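Local coordinates for glycosyl hydrolase family 10 (PDB 4MGQ), which probably hydrolyses internal beta-1,4-xylosidic linkages in xylan as a whole enzyme, of which this chain is a calcium-binding carbohydrate-binding module, at residues R33-P39 with K100-L106; L43-Y49 with A92-A98. All coordinates share one frame; numbering follows the deposited sequence.

Interaction 1 of 2, residues R33-P39 with K100-L106; sequences RELYVNP and KQLRFEL
Glu-34 OE2 is gripped by Arg-103 and closely approached by Glu-105 across the paired antiparallel strands 34-37 and 100-105, in one sheet of the module's beta-sandwich. Arg-103 NH2 reaches it at 2.8 Å in a salt bridge, with an N-H...O angle of 164° and on the syn side of the carboxylate, while Arg-103 NE makes a weak bond to Glu-34 OE1. Glu-105 runs alongside Glu-34 and brings its OE1 to 2.7 Å from Glu-34 OE2, so one of these buried acids probably holds a proton. Arg-103 NE is also salt-bridged to Glu-105 OE2, completing a network in which the arginine would partly offset the two acids, and Gln-68 OE1 accepts from Arg-103 NH1.

On the same sheet face, the Gln-101 amide stacks on one face of the Tyr-36 ring, their planes 22° apart, with Gln-101 NE2 3.4 Å from Tyr-36 CG. The glutamine gets there by an extended chain, its CG anti to the backbone nitrogen (chi1 -177°). Arg-103 CG approaches CE1 of the same ring at 3.6 Å, so an amide and an aliphatic arm pack the tyrosine, which also touches Pro-144.

The other face is apolar, as suits the interior of a sandwich. Leu-35 CB rests 3.9 Å from Phe-104 CB, and Val-37 CG1 meets the edge of the same phenylalanine at CE1. Leu-35 and Leu-106 also pack on Ile-21 of the opposite sheet.

Backbone bonds pair Leu-35 with Phe-104 and Val-37 with Leu-102 in both directions. Where pairing ends, the long Arg-33 places NH1 2.8 Å from Leu-106 O, and the same nitrogen also donates to Leu-109 O. At the other end a water donates to Pro-39 O (2.7 Å) and Lys-100 O (2.8 Å).

Interaction 2 of 2, residues L43-Y49 with A92-A98; sequences LQSGKTY and AFEAKSA
Tyr-49 and Phe-93 exchange backbone hydrogen bonds, Tyr-49 N to Phe-93 O at 2.9 Å being nearly straight (172°), and so join the ends of strands 48-57 and 87-94, the latter outermost in its sheet, as an antiparallel pair. The ring of Phe-93 folds back over its partner: with CG set between its own backbone nitrogen and carbonyl carbon (chi1 69°), CE1 lies 3.9 Å from Tyr-49 CB and the ring edge at CZ meets Leu-43 CD1.

Beyond the strands, Ala-95 N donates to Lys-47 O, and Ala-95 O accepts from Gly-46 N at 2.8 Å. Ala-95 CB points into the contact, 3.4 Å from Gln-44 O, and its small size suits this close approach. Gly-46 sits in a type II turn spanning Gln-44 to Lys-47, with backbone angles (phi 91°) that suit a residue without a side chain.

A second shell fixes this turn. Gln-44 N donates to Tyr-49 OH at 2.8 Å, and Leu-43 CD2 lies over one face of that ring. Leu-43, Tyr-49 and Phe-93 all touch Leu-120. Lys-96 NZ and Glu-94 OE1 form a salt bridge, its hydrogen bond weak, within 92-98; backbone bonds and a small apolar cluster join the segments.

Overall arrangement
The two contacts belong to different sheets of one beta-sandwich, with centres about 16 Å apart. Their segments do not touch one another except where they adjoin in sequence: 33-39 leads through a short connection to 43-49, and 92-98 passes almost directly into 100-106. Each half of interaction 1 is thereby linked to a half of interaction 2, and both crossings between sheets occur at the same end of the sandwich. Interaction 1 is central, about 8 Å from the chain centre, against 18 Å for interaction 2. The side chain of Leu-35 lies about 14 Å from the bound calcium ion, and interaction 2 lies away from the metal site of His-17, Asp-116, Thr-133 and Glu-135.

Interaction 1 of 2, residues R33-P39 with K100-L106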
ATOM      1  N   ARG A  33      -0.307 -14.970   0.842  1.00 10.93           N
ATOM      2  CA  ARG A  33      -0.261 -13.871   1.792  1.00 10.35           C
ATOM      3  C   ARG A  33      -0.673 -12.629   1.030  1.00  7.51           C
ATOM      4  O   ARG A  33       0.056 -12.183   0.152  1.00  9.09           O
ATOM      5  CB  ARG A  33       1.139 -13.707   2.392  1.00  9.11           C
ATOM      6  CG  ARG A  33       1.237 -12.676   3.519  1.00 10.38           C
ATOM      7  CD  ARG A  33       2.696 -12.360   3.863  1.00  9.05           C
ATOM      8  NE  ARG A  33       3.375 -13.478   4.525  1.00 12.81           N
ATOM      9  CZ  ARG A  33       4.454 -14.102   4.052  1.00 11.39           C
ATOM     10  NH1 ARG A  33       4.986 -13.754   2.892  1.00 10.52           N
ATOM     11  NH2 ARG A  33       4.996 -15.096   4.744  1.00 12.39           N
ATOM     12  N   GLU A  34      -1.860 -12.105   1.326  1.00  9.00           N
ATOM     13  CA  GLU A  34      -2.360 -10.948   0.591  1.00  8.33           C
ATOM     14  C   GLU A  34      -2.809  -9.831   1.528  1.00  7.62           C
ATOM     15  O   GLU A  34      -3.337 -10.073   2.612  1.00  9.71           O
ATOM     16  CB  GLU A  34      -3.515 -11.350  -0.342  1.00 10.52           C
ATOM     17  CG  GLU A  34      -3.085 -12.286  -1.480  1.00  9.16           C
ATOM     18  CD  GLU A  34      -4.191 -12.608  -2.487  1.00 13.24           C
ATOM     19  OE1 GLU A  34      -5.323 -12.122  -2.347  1.00 18.91           O
ATOM     20  OE2 GLU A  34      -3.918 -13.373  -3.437  1.00 16.25           O
ATOM     21  N   LEU A  35      -2.575  -8.609   1.065  1.00  8.69           N
ATOM     22  CA  LEU A  35      -3.000  -7.384   1.722  1.00  9.05           C
ATOM     23  C   LEU A  35      -3.891  -6.602   0.755  1.00  8.00           C
ATOM     24  O   LEU A  35      -3.541  -6.427  -0.415  1.00  7.87           O
ATOM     25  CB  LEU A  35      -1.783  -6.553   2.135  1.00  8.14           C
ATOM     26  CG  LEU A  35      -2.046  -5.160   2.697  1.00  8.28           C
ATOM     27  CD1 LEU A  35      -2.691  -5.254   4.064  1.00 10.52           C
ATOM     28  CD2 LEU A  35      -0.744  -4.355   2.753  1.00 10.49           C
ATOM     29  N   TYR A  36      -5.032  -6.127   1.251  1.00  8.48           N
ATOM     30  CA  TYR A  36      -6.036  -5.489   0.408  1.00  8.79           C
ATOM     31  C   TYR A  36      -6.326  -4.060   0.804  1.00  7.82           C
ATOM     32  O   TYR A  36      -6.386  -3.748   1.983  1.00 11.14           O
ATOM     33  CB  TYR A  36      -7.351  -6.242   0.492  1.00 10.27           C
ATOM     34  CG  TYR A  36      -7.295  -7.679   0.069  1.00 10.99           C
ATOM     35  CD1 TYR A  36      -6.486  -8.093  -0.980  1.00 12.52           C
ATOM     36  CD2 TYR A  36      -8.054  -8.623   0.723  1.00 12.62           C
ATOM     37  CE1 TYR A  36      -6.454  -9.431  -1.367  1.00 12.12           C
ATOM     38  CE2 TYR A  36      -8.024  -9.945   0.354  1.00 14.64           C
ATOM     39  CZ  TYR A  36      -7.235 -10.343  -0.693  1.00 12.73           C
ATOM     40  OH  TYR A  36      -7.226 -11.675  -1.040  1.00 14.41           O
ATOM     41  N   VAL A  37      -6.562  -3.216  -0.189  1.00  8.66           N
ATOM     42  CA  VAL A  37      -7.146  -1.896   0.066  1.00  8.85           C
ATOM     43  C   VAL A  37      -8.101  -1.580  -1.085  1.00  8.78           C
ATOM     44  O   VAL A  37      -7.851  -1.964  -2.232  1.00  7.76           O
ATOM     45  CB  VAL A  37      -6.053  -0.816   0.218  1.00  8.67           C
ATOM     46  CG1 VAL A  37      -5.343  -0.565  -1.099  1.00  9.71           C
ATOM     47  CG2 VAL A  37      -6.653   0.482   0.783  1.00 11.59           C
ATOM     48  N   ASN A  38      -9.223  -0.933  -0.773  1.00  9.86           N
ATOM     49  CA  ASN A  38     -10.208  -0.598  -1.796  1.00 10.25           C
ATOM     50  C   ASN A  38     -10.222   0.899  -2.086  1.00 10.30           C
ATOM     51  O   ASN A  38     -10.446   1.685  -1.167  1.00 12.26           O
ATOM     52  CB  ASN A  38     -11.613  -1.034  -1.362  1.00 14.39           C
ATOM     53  CG  ASN A  38     -11.851  -2.532  -1.513  1.00 21.42           C
ATOM     54  OD1 ASN A  38     -10.924  -3.334  -1.483  1.00 16.67           O
ATOM     55  ND2 ASN A  38     -13.114  -2.909  -1.696  1.00 26.26           N
ATOM     56  N   PRO A  39      -9.994   1.291  -3.352  1.00  9.94           N
ATOM     57  CA  PRO A  39     -10.124   2.700  -3.744  1.00  7.92           C
ATOM     58  C   PRO A  39     -11.502   3.220  -3.382  1.00 11.99           C
ATOM     59  O   PRO A  39     -12.477   2.473  -3.483  1.00 10.96           O
ATOM     60  CB  PRO A  39      -9.911   2.669  -5.256  1.00 11.04           C
ATOM     61  CG  PRO A  39      -9.050   1.457  -5.475  1.00 13.72           C
ATOM     62  CD  PRO A  39      -9.538   0.455  -4.475  1.00 10.20           C
ATOM     63  N   LYS A 100     -12.302  -2.652  -8.235  1.00 10.01           N
ATOM     64  CA  LYS A 100     -12.715  -2.123  -6.942  1.00 10.85           C
ATOM     65  C   LYS A 100     -11.726  -2.386  -5.805  1.00 11.38           C
ATOM     66  O   LYS A 100     -11.904  -1.866  -4.704  1.00 10.99           O
ATOM     67  CB  LYS A 100     -14.083  -2.689  -6.561  1.00 17.30           C
ATOM     68  CG  LYS A 100     -14.056  -4.137  -6.174  1.00 18.97           C
ATOM     69  CD  LYS A 100     -15.389  -4.584  -5.562  1.00 25.14           C
ATOM     70  CE  LYS A 100     -16.547  -4.342  -6.520  1.00 32.38           C
ATOM     71  NZ  LYS A 100     -16.336  -4.991  -7.855  1.00 36.79           N
ATOM     72  N   GLN A 101     -10.682  -3.176  -6.067  1.00  9.94           N
ATOM     73  CA  GLN A 101      -9.748  -3.578  -5.017  1.00  9.49           C
ATOM     74  C   GLN A 101      -8.307  -3.636  -5.538  1.00  8.76           C
ATOM     75  O   GLN A 101      -8.084  -3.983  -6.694  1.00  9.73           O
ATOM     76  CB  GLN A 101     -10.159  -4.939  -4.447  1.00 12.83           C
ATOM     77  CG  GLN A 101      -9.296  -5.431  -3.296  1.00 14.09           C
ATOM     78  CD  GLN A 101      -9.758  -6.768  -2.737  1.00 16.70           C
ATOM     79  OE1 GLN A 101      -9.763  -7.776  -3.434  1.00 20.19           O
ATOM     80  NE2 GLN A 101     -10.165  -6.769  -1.478  1.00 22.89           N
ATOM     81  N   LEU A 102      -7.343  -3.266  -4.693  1.00  7.70           N
ATOM     82  CA  LEU A 102      -5.930  -3.523  -4.981  1.00  7.61           C
ATOM     83  C   LEU A 102      -5.469  -4.693  -4.134  1.00  6.53           C
ATOM     84  O   LEU A 102      -5.557  -4.644  -2.907  1.00  8.24           O
ATOM     85  CB  LEU A 102      -5.050  -2.300  -4.675  1.00  6.63           C
ATOM     86  CG  LEU A 102      -5.335  -1.036  -5.478  1.00  8.52           C
ATOM     87  CD1 LEU A 102      -4.297   0.036  -5.119  1.00 10.17           C
ATOM     88  CD2 LEU A 102      -5.327  -1.320  -6.953  1.00  7.88           C
ATOM     89  N   ARG A 103      -4.964  -5.734  -4.788  1.00  7.38           N
ATOM     90  CA  ARG A 103      -4.419  -6.897  -4.084  1.00  5.24           C
ATOM     91  C   ARG A 103      -2.900  -6.836  -4.047  1.00  6.76           C
ATOM     92  O   ARG A 103      -2.268  -6.942  -5.091  1.00  7.82           O
ATOM     93  CB  ARG A 103      -4.854  -8.201  -4.771  1.00  6.32           C
ATOM     94  CG  ARG A 103      -6.384  -8.398  -4.825  1.00  7.91           C
ATOM     95  CD  ARG A 103      -6.794  -9.564  -5.728  1.00  7.72           C
ATOM     96  NE  ARG A 103      -6.095 -10.797  -5.357  1.00  8.40           N
ATOM     97  CZ  ARG A 103      -5.974 -11.845  -6.172  1.00  9.05           C
ATOM     98  NH1 ARG A 103      -6.503 -11.807  -7.393  1.00  8.16           N
ATOM     99  NH2 ARG A 103      -5.305 -12.916  -5.776  1.00  9.26           N
ATOM    100  N   PHE A 104      -2.326  -6.665  -2.857  1.00  7.58           N
ATOM    101  CA  PHE A 104      -0.878  -6.750  -2.686  1.00  7.74           C
ATOM    102  C   PHE A 104      -0.520  -8.220  -2.477  1.00  6.99           C
ATOM    103  O   PHE A 104      -0.917  -8.829  -1.486  1.00  9.15           O
ATOM    104  CB  PHE A 104      -0.394  -5.891  -1.502  1.00  7.02           C
ATOM    105  CG  PHE A 104      -0.467  -4.400  -1.747  1.00  8.31           C
ATOM    106  CD1 PHE A 104      -1.694  -3.750  -1.834  1.00  8.98           C
ATOM    107  CD2 PHE A 104       0.696  -3.641  -1.849  1.00  9.58           C
ATOM    108  CE1 PHE A 104      -1.765  -2.373  -2.046  1.00  7.66           C
ATOM    109  CE2 PHE A 104       0.638  -2.250  -2.049  1.00  8.39           C
ATOM    110  CZ  PHE A 104      -0.592  -1.619  -2.152  1.00  9.65           C
ATOM    111  N   GLU A 105       0.220  -8.787  -3.422  1.00  8.18           N
ATOM    112  CA  GLU A 105       0.587 -10.203  -3.383  1.00  9.27           C
ATOM    113  C   GLU A 105       1.916 -10.380  -2.675  1.00 11.51           C
ATOM    114  O   GLU A 105       2.972 -10.117  -3.255  1.00 17.54           O
ATOM    115  CB  GLU A 105       0.661 -10.758  -4.798  1.00 11.20           C
ATOM    116  CG  GLU A 105      -0.639 -10.594  -5.566  1.00 10.65           C
ATOM    117  CD  GLU A 105      -1.770 -11.350  -4.909  1.00 15.64           C
ATOM    118  OE1 GLU A 105      -1.635 -12.583  -4.730  1.00 12.28           O
ATOM    119  OE2 GLU A 105      -2.784 -10.718  -4.543  1.00 12.10           O
ATOM    120  N   LEU A 106       1.869 -10.811  -1.420  1.00  8.11           N
ATOM    121  CA  LEU A 106       3.058 -10.848  -0.588  1.00  8.55           C
ATOM    122  C   LEU A 106       3.549 -12.266  -0.323  1.00 10.49           C
ATOM    123  O   LEU A 106       4.474 -12.455   0.460  1.00 11.33           O
ATOM    124  CB  LEU A 106       2.791 -10.163   0.753  1.00 10.03           C
ATOM    125  CG  LEU A 106       2.218  -8.742   0.726  1.00  6.88           C
ATOM    126  CD1 LEU A 106       1.943  -8.257   2.145  1.00  8.92           C
ATOM    127  CD2 LEU A 106       3.169  -7.798   0.021  1.00 11.15           C
TER
HETATM  128  O   HOH W   1     -13.506   0.403  -4.877  1.00 18.15           O

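Interaction 2 of 2, residues L43-Y49 with A92-A98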
ATOM      1  N   LEU A  43     -12.321   2.053  -9.884  1.00 10.84           N
ATOM      2  CA  LEU A  43     -11.507   2.433 -11.031  1.00 11.75           C
ATOM      3  C   LEU A  43     -12.286   2.185 -12.323  1.00 12.11           C
ATOM      4  O   LEU A  43     -13.016   1.197 -12.437  1.00 14.97           O
ATOM      5  CB  LEU A  43     -10.183   1.663 -11.042  1.00 10.22           C
ATOM      6  CG  LEU A  43      -9.440   1.604  -9.703  1.00 10.56           C
ATOM      7  CD1 LEU A  43      -8.045   1.013  -9.888  1.00 11.25           C
ATOM      8  CD2 LEU A  43      -9.357   2.978  -9.022  1.00 12.30           C
ATOM      9  N   GLN A  44     -12.147   3.105 -13.277  1.00 14.62           N
ATOM     10  CA  GLN A  44     -12.905   3.059 -14.523  1.00 15.83           C
ATOM     11  C   GLN A  44     -12.059   2.633 -15.708  1.00 14.09           C
ATOM     12  O   GLN A  44     -10.937   3.108 -15.900  1.00 14.29           O
ATOM     13  CB  GLN A  44     -13.529   4.427 -14.817  1.00 17.01           C
ATOM     14  CG  GLN A  44     -14.395   4.956 -13.689  1.00 22.14           C
ATOM     15  CD  GLN A  44     -14.773   6.413 -13.897  1.00 29.77           C
ATOM     16  OE1 GLN A  44     -14.456   7.278 -13.072  1.00 32.48           O
ATOM     17  NE2 GLN A  44     -15.449   6.694 -15.009  1.00 34.33           N
ATOM     18  N   SER A  45     -12.624   1.746 -16.522  1.00 14.62           N
ATOM     19  CA  SER A  45     -11.952   1.267 -17.711  1.00 17.19           C
ATOM     20  C   SER A  45     -11.516   2.430 -18.605  1.00 16.50           C
ATOM     21  O   SER A  45     -12.289   3.364 -18.862  1.00 18.54           O
ATOM     22  CB  SER A  45     -12.866   0.305 -18.478  1.00 17.79           C
ATOM     23  OG  SER A  45     -12.173  -0.276 -19.565  1.00 22.98           O
ATOM     24  N   GLY A  46     -10.267   2.381 -19.059  1.00 15.93           N
ATOM     25  CA  GLY A  46      -9.728   3.409 -19.932  1.00 16.35           C
ATOM     26  C   GLY A  46      -9.036   4.571 -19.234  1.00 16.73           C
ATOM     27  O   GLY A  46      -8.402   5.392 -19.885  1.00 20.31           O
ATOM     28  N   LYS A  47      -9.164   4.649 -17.913  1.00 14.11           N
ATOM     29  CA  LYS A  47      -8.527   5.722 -17.152  1.00 13.35           C
ATOM     30  C   LYS A  47      -7.213   5.232 -16.559  1.00 14.32           C
ATOM     31  O   LYS A  47      -7.103   4.071 -16.164  1.00 16.16           O
ATOM     32  CB  LYS A  47      -9.446   6.231 -16.034  1.00 14.02           C
ATOM     33  CG  LYS A  47     -10.630   7.074 -16.515  1.00 18.51           C
ATOM     34  CD  LYS A  47     -11.360   7.697 -15.332  1.00 20.97           C
ATOM     35  CE  LYS A  47     -12.404   8.718 -15.783  1.00 24.91           C
ATOM     36  NZ  LYS A  47     -13.001   9.403 -14.599  1.00 31.70           N
ATOM     37  N   THR A  48      -6.224   6.117 -16.502  1.00 13.02           N
ATOM     38  CA  THR A  48      -4.945   5.768 -15.895  1.00 11.25           C
ATOM     39  C   THR A  48      -4.854   6.262 -14.459  1.00 11.89           C
ATOM     40  O   THR A  48      -5.182   7.412 -14.158  1.00 12.63           O
ATOM     41  CB  THR A  48      -3.776   6.319 -16.712  1.00 13.31           C
ATOM     42  OG1 THR A  48      -3.746   5.640 -17.973  1.00 15.28           O
ATOM     43  CG2 THR A  48      -2.447   6.082 -16.002  1.00 12.95           C
ATOM     44  N   TYR A  49      -4.405   5.371 -13.583  1.00  9.62           N
ATOM     45  CA  TYR A  49      -4.308   5.640 -12.155  1.00  8.86           C
ATOM     46  C   TYR A  49      -2.860   5.513 -11.731  1.00 10.34           C
ATOM     47  O   TYR A  49      -2.120   4.702 -12.278  1.00 10.58           O
ATOM     48  CB  TYR A  49      -5.192   4.673 -11.361  1.00  7.29           C
ATOM     49  CG  TYR A  49      -6.645   4.850 -11.697  1.00  9.18           C
ATOM     50  CD1 TYR A  49      -7.199   4.220 -12.801  1.00 11.60           C
ATOM     51  CD2 TYR A  49      -7.453   5.680 -10.930  1.00 11.54           C
ATOM     52  CE1 TYR A  49      -8.543   4.400 -13.131  1.00 10.43           C
ATOM     53  CE2 TYR A  49      -8.792   5.862 -11.242  1.00 10.74           C
ATOM     54  CZ  TYR A  49      -9.321   5.229 -12.352  1.00 11.83           C
ATOM     55  OH  TYR A  49     -10.639   5.418 -12.678  1.00 11.75           O
ATOM     56  N   ALA A  92       2.126   4.202 -12.679  1.00 13.67           N
ATOM     57  CA  ALA A  92       0.861   4.421 -13.364  1.00 10.54           C
ATOM     58  C   ALA A  92       0.435   3.166 -14.110  1.00 11.62           C
ATOM     59  O   ALA A  92       1.273   2.371 -14.544  1.00 13.84           O
ATOM     60  CB  ALA A  92       0.971   5.588 -14.319  1.00 12.94           C
ATOM     61  N   PHE A  93      -0.871   2.999 -14.269  1.00  9.93           N
ATOM     62  CA  PHE A  93      -1.414   1.876 -15.032  1.00 11.85           C
ATOM     63  C   PHE A  93      -2.825   2.233 -15.496  1.00 13.00           C
ATOM     64  O   PHE A  93      -3.563   2.912 -14.778  1.00 10.70           O
ATOM     65  CB  PHE A  93      -1.432   0.597 -14.181  1.00 11.53           C
ATOM     66  CG  PHE A  93      -2.437   0.635 -13.058  1.00  9.84           C
ATOM     67  CD1 PHE A  93      -2.167   1.338 -11.885  1.00  9.69           C
ATOM     68  CD2 PHE A  93      -3.666   0.011 -13.192  1.00 10.55           C
ATOM     69  CE1 PHE A  93      -3.100   1.401 -10.860  1.00 10.00           C
ATOM     70  CE2 PHE A  93      -4.597   0.072 -12.171  1.00 10.14           C
ATOM     71  CZ  PHE A  93      -4.311   0.764 -11.003  1.00  9.94           C
ATOM     72  N   GLU A  94      -3.195   1.784 -16.692  1.00  9.74           N
ATOM     73  CA  GLU A  94      -4.548   1.987 -17.195  1.00 10.93           C
ATOM     74  C   GLU A  94      -5.466   0.844 -16.781  1.00 12.20           C
ATOM     75  O   GLU A  94      -5.149  -0.325 -17.009  1.00 11.97           O
ATOM     76  CB  GLU A  94      -4.543   2.113 -18.720  1.00 15.90           C
ATOM     77  CG  GLU A  94      -5.929   2.272 -19.318  1.00 15.42           C
ATOM     78  CD  GLU A  94      -5.943   2.150 -20.838  1.00 26.25           C
ATOM     79  OE1 GLU A  94      -4.862   2.121 -21.457  1.00 30.19           O
ATOM     80  OE2 GLU A  94      -7.044   2.070 -21.412  1.00 33.45           O
ATOM     81  N   ALA A  95      -6.588   1.178 -16.160  1.00 10.36           N
ATOM     82  CA  ALA A  95      -7.603   0.184 -15.846  1.00  9.97           C
ATOM     83  C   ALA A  95      -8.188  -0.349 -17.145  1.00 12.72           C
ATOM     84  O   ALA A  95      -8.495   0.427 -18.047  1.00 15.25           O
ATOM     85  CB  ALA A  95      -8.693   0.786 -14.974  1.00 11.34           C
ATOM     86  N   LYS A  96      -8.338  -1.666 -17.249  1.00 11.38           N
ATOM     87  CA  LYS A  96      -8.902  -2.259 -18.458  1.00 12.58           C
ATOM     88  C   LYS A  96     -10.334  -2.743 -18.227  1.00 15.03           C
ATOM     89  O   LYS A  96     -10.951  -3.325 -19.120  1.00 16.21           O
ATOM     90  CB  LYS A  96      -8.033  -3.423 -18.947  1.00 12.91           C
ATOM     91  CG  LYS A  96      -6.576  -3.066 -19.183  1.00 16.36           C
ATOM     92  CD  LYS A  96      -6.401  -2.026 -20.279  1.00 17.69           C
ATOM     93  CE  LYS A  96      -4.916  -1.826 -20.584  1.00 20.88           C
ATOM     94  NZ  LYS A  96      -4.671  -0.751 -21.580  1.00 31.12           N
ATOM     95  N   SER A  97     -10.844  -2.508 -17.022  1.00 12.89           N
ATOM     96  CA  SER A  97     -12.195  -2.887 -16.628  1.00 14.28           C
ATOM     97  C   SER A  97     -12.523  -2.133 -15.355  1.00 15.88           C
ATOM     98  O   SER A  97     -11.683  -1.393 -14.845  1.00 14.29           O
ATOM     99  CB  SER A  97     -12.319  -4.396 -16.403  1.00 15.02           C
ATOM    100  OG  SER A  97     -11.585  -4.807 -15.258  1.00 16.58           O
ATOM    101  N   ALA A  98     -13.732  -2.304 -14.838  1.00 15.13           N
ATOM    102  CA  ALA A  98     -14.075  -1.704 -13.553  1.00 15.45           C
ATOM    103  C   ALA A  98     -13.392  -2.478 -12.430  1.00 13.91           C
ATOM    104  O   ALA A  98     -13.623  -3.674 -12.269  1.00 16.26           O
ATOM    105  CB  ALA A  98     -15.582  -1.688 -13.351  1.00 18.43           C
TER